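Local coordinates for Tautomerase_3 domain-containing protein (PDB 7M58) that probably acts as a hydrolase of the cis-3-chloroacrylic acid dehalogenase family within the tautomerase superfamily, built as a trimer, at residues I12-E15 with R16-A19; D68-S71 with G72-A75. All coordinates share one frame; numbering follows the deposited sequence.

Contact 1 of 2, residues I12-E15 with R16-A19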
# COMPACT_ATOMS: atom_id res chain seq x y z
N ILE A 12 -12.74 11.22 10.69
CA ILE A 12 -13.11 10.11 11.54
C ILE A 12 -12.61 10.40 12.95
O ILE A 12 -11.41 10.25 13.22
CB ILE A 12 -12.57 8.78 11.01
CG1 ILE A 12 -12.89 8.67 9.51
CG2 ILE A 12 -13.19 7.62 11.80
CD1 ILE A 12 -12.44 7.39 8.78
N ASP A 13 -13.53 10.86 13.82
CA ASP A 13 -13.46 10.81 15.29
C ASP A 13 -12.60 9.68 15.84
O ASP A 13 -12.50 8.62 15.22
CB ASP A 13 -14.85 10.54 15.87
CG ASP A 13 -15.52 11.76 16.37
OD1 ASP A 13 -14.86 12.80 16.43
OD2 ASP A 13 -16.73 11.66 16.68
N GLN A 14 -12.08 9.84 17.05
CA GLN A 14 -11.52 8.67 17.71
C GLN A 14 -12.59 7.63 18.03
O GLN A 14 -12.34 6.42 17.95
CB GLN A 14 -10.75 9.07 18.96
CG GLN A 14 -10.08 7.88 19.62
CD GLN A 14 -9.11 7.16 18.69
OE1 GLN A 14 -8.32 7.78 17.99
NE2 GLN A 14 -9.17 5.83 18.68
N GLU A 15 -13.81 8.07 18.37
CA GLU A 15 -14.83 7.07 18.70
C GLU A 15 -15.49 6.46 17.47
O GLU A 15 -16.02 5.35 17.56
CB GLU A 15 -15.93 7.66 19.58
CG GLU A 15 -17.15 8.13 18.82
CD GLU A 15 -18.18 8.79 19.71
OE1 GLU A 15 -18.86 8.04 20.45
OE2 GLU A 15 -18.33 10.04 19.68
N ARG A 16 -15.45 7.16 16.34
CA ARG A 16 -15.89 6.61 15.07
C ARG A 16 -14.79 5.75 14.46
O ARG A 16 -15.07 4.78 13.78
CB ARG A 16 -16.23 7.79 14.16
CG ARG A 16 -17.46 8.62 14.59
CD ARG A 16 -18.53 8.97 13.55
NE ARG A 16 -19.70 9.59 14.19
CZ ARG A 16 -20.73 10.14 13.53
NH1 ARG A 16 -20.70 10.23 12.19
NH2 ARG A 16 -21.76 10.66 14.20
N ARG A 17 -13.52 6.05 14.75
CA ARG A 17 -12.43 5.12 14.45
C ARG A 17 -12.62 3.81 15.19
O ARG A 17 -12.35 2.74 14.64
CB ARG A 17 -11.05 5.70 14.83
CG ARG A 17 -10.45 6.76 13.96
CD ARG A 17 -9.10 7.11 14.59
NE ARG A 17 -8.26 8.04 13.83
CZ ARG A 17 -7.12 8.56 14.28
NH1 ARG A 17 -6.68 8.25 15.49
NH2 ARG A 17 -6.42 9.37 13.51
N ALA A 18 -13.01 3.90 16.46
CA ALA A 18 -13.25 2.69 17.24
C ALA A 18 -14.40 1.88 16.65
O ALA A 18 -14.33 0.65 16.57
CB ALA A 18 -13.55 3.07 18.69
N ALA A 19 -15.45 2.57 16.21
CA ALA A 19 -16.60 1.89 15.62
C ALA A 19 -16.25 1.28 14.27
O ALA A 19 -16.70 0.18 13.95
CB ALA A 19 -17.78 2.87 15.49
O HOH W 1 -9.03 8.75 11.32
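Arg17 sets out with CG anti to its own carbonyl carbon and then runs extended as far as NE, while Gln14 leaves the helix with CG opposite its backbone N (chi1 -176°) and bends at chi2. These two paths bring the Gln14 amide oxygen beside the Arg17 guanidinium, where NH1 gives a hydrogen bond to OE1 of 3.0 Å. The donor lies in the carbonyl plane of the amide, yet the two flat groups stand almost perpendicular, 85° apart, and the N-H...O angle is a modest 136°. A water bridges the same arginine to the loop: Arg17 NE donates to it over 2.7 Å, and it returns a weak bond to Ile12 O. Helix 14-31 starts here, after Ile12 and Asp13 in the loop; it connects strands 2-8 and 40-46 in a beta-alpha-beta unit. Asp13 is at the N-cap position, though its side chain makes no capping bond; its backbone O accepts from Arg17 N at 2.8 Å, and Ala18 and Ala19 bond likewise to Gln14 and Glu15. The branched Ile12 suits the buried side: its CG2 lies 3.6 Å from Arg17 CG, and its side chain also touches Val5 and Phe43 in the sheet. Long, charged Arg17 can reach past this apolar contact, so that NH2 pairs with Asp45 and with Asp47 of the second subunit. Gln14, carrying both an acceptor and a donor, gives its NE2 to Gly49 O of that subunit. On another flank, Asp13 CB packs 3.5 Å from Arg16 CG, while the Arg16 guanidinium continues to a salt bridge with Glu94.

Contact 2 of 2, residues D68-S71 with G72-A75. With SO4 (sulfate ion), chain D.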
# COMPACT_ATOMS: atom_id res chain seq x y z
N ASP A 68 -5.46 -5.73 2.77
CA ASP A 68 -4.59 -6.83 2.35
C ASP A 68 -5.13 -8.11 3.00
O ASP A 68 -5.16 -8.22 4.23
CB ASP A 68 -3.12 -6.59 2.74
CG ASP A 68 -2.43 -5.46 1.92
OD1 ASP A 68 -2.14 -5.65 0.72
OD2 ASP A 68 -2.13 -4.38 2.50
N ILE A 69 -5.58 -9.05 2.17
CA ILE A 69 -6.14 -10.31 2.63
C ILE A 69 -5.40 -11.46 1.94
O ILE A 69 -4.75 -11.29 0.91
CB ILE A 69 -7.65 -10.43 2.36
CG1 ILE A 69 -7.90 -10.66 0.86
CG2 ILE A 69 -8.41 -9.21 2.90
CD1 ILE A 69 -9.30 -11.12 0.57
N ARG A 70 -5.52 -12.64 2.53
CA ARG A 70 -4.89 -13.82 1.95
C ARG A 70 -5.59 -14.25 0.66
O ARG A 70 -6.81 -14.16 0.53
CB ARG A 70 -4.94 -14.97 2.96
CG ARG A 70 -3.78 -14.94 3.89
CD ARG A 70 -3.95 -15.89 5.05
NE ARG A 70 -5.17 -15.59 5.80
CZ ARG A 70 -5.74 -16.43 6.66
NH1 ARG A 70 -5.20 -17.61 6.89
NH2 ARG A 70 -6.86 -16.08 7.28
N SER A 71 -4.79 -14.69 -0.31
CA SER A 71 -5.37 -15.31 -1.49
C SER A 71 -5.89 -16.71 -1.15
O SER A 71 -5.52 -17.31 -0.13
CB SER A 71 -4.37 -15.34 -2.64
OG SER A 71 -3.06 -15.54 -2.15
N GLY A 72 -6.80 -17.21 -1.99
CA GLY A 72 -7.39 -18.52 -1.81
C GLY A 72 -8.85 -18.51 -1.38
O GLY A 72 -9.43 -19.59 -1.19
N ARG A 73 -9.45 -17.34 -1.25
CA ARG A 73 -10.84 -17.20 -0.84
C ARG A 73 -11.74 -17.26 -2.06
O ARG A 73 -11.32 -16.94 -3.19
CB ARG A 73 -11.06 -15.87 -0.10
CG ARG A 73 -10.11 -15.61 1.07
CD ARG A 73 -10.89 -15.49 2.36
NE ARG A 73 -10.01 -15.44 3.51
CZ ARG A 73 -10.31 -15.95 4.70
NH1 ARG A 73 -11.48 -16.55 4.89
NH2 ARG A 73 -9.45 -15.85 5.69
N THR A 74 -12.99 -17.67 -1.84
CA THR A 74 -13.92 -17.79 -2.96
C THR A 74 -14.26 -16.41 -3.50
O THR A 74 -14.18 -15.40 -2.80
CB THR A 74 -15.20 -18.51 -2.54
OG1 THR A 74 -15.99 -17.65 -1.73
CG2 THR A 74 -14.88 -19.79 -1.77
N ALA A 75 -14.64 -16.39 -4.77
CA ALA A 75 -15.11 -15.15 -5.38
C ALA A 75 -16.26 -14.56 -4.58
O ALA A 75 -16.35 -13.33 -4.44
CB ALA A 75 -15.53 -15.40 -6.83
S SO4 D . -7.38 -12.98 5.60
O1 SO4 D . -7.55 -13.69 4.26
O2 SO4 D . -7.50 -11.50 5.40
O3 SO4 D . -6.03 -13.31 6.22
O4 SO4 D . -8.51 -13.29 6.55
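Two arginines, Arg70 and Arg73, converge on one sulfate ion where strand 63-70 ends and the chain turns toward helix 75-92. This local anion site at a strand-to-helix turn of the tautomerase fold is consistent with the carboxylate-binding pocket of the cis-3-chloroacrylic acid dehalogenase family, the sulfate, probably from the crystallisation liquor, standing in for a substrate carboxylate. Arg70 holds it from both backbone and side chain: its N donates to O1 at 2.9 Å, and its NE donates to O3 at a very short 2.5 Å. The sulfur lies in the plane of the Arg70 guanidinium, at its edge, with weaker bonds from NH2 to O3 and O4. A bend at chi3 (-58°) turns the end of the Arg70 chain toward the anion, with NE facing O3. Arg73 arrives from the loop, bent at chi2, and its NE donates to O1 over 3.1 Å; the two guanidinium planes are turned 71° from each other. Arg70 NH2 and Arg73 NH2 meet at 3.0 Å, two donors and no hydrogen bond; negative charge from the sulfate and from Glu125, which salt-bridges Arg70 and forms a long, weak pair with Arg73, probably offsets this closeness. Arginine suits both places because its N-H groups can serve different oxygens of one tetrahedral ion. His28 NE2 also hydrogen-bonds to the ion. Gly72 lies between the arginines at phi 108°, where a side chain would jam against the preceding carbonyl oxygen. Thr74 N-caps the following helix, its OG1 hydrogen-bonding to Gln77 N. Ile69 packs against the ion, its CB 3.2 Å from sulfate O2.

Contact 1 and contact 2 lie on opposite sides of the chain's centre, their own centres about 27 Å apart and their nearest atoms about 16 Å. Both are partly buried, and they share neither helix nor strand: residues 12-19 begin helix 14-31, whereas residues 68-75 leave strand 63-70 and lead into helix 75-92. Their chemistry follows from these places. At the helix start, backbone hydrogen bonds supply the regular frame, and Arg17 pairs with carboxylates of its own and a neighbouring subunit. At the strand end, no hydrogen bond joins the two segments directly; arginines from each meet through a shared anion, close to a glutamate of the same chain.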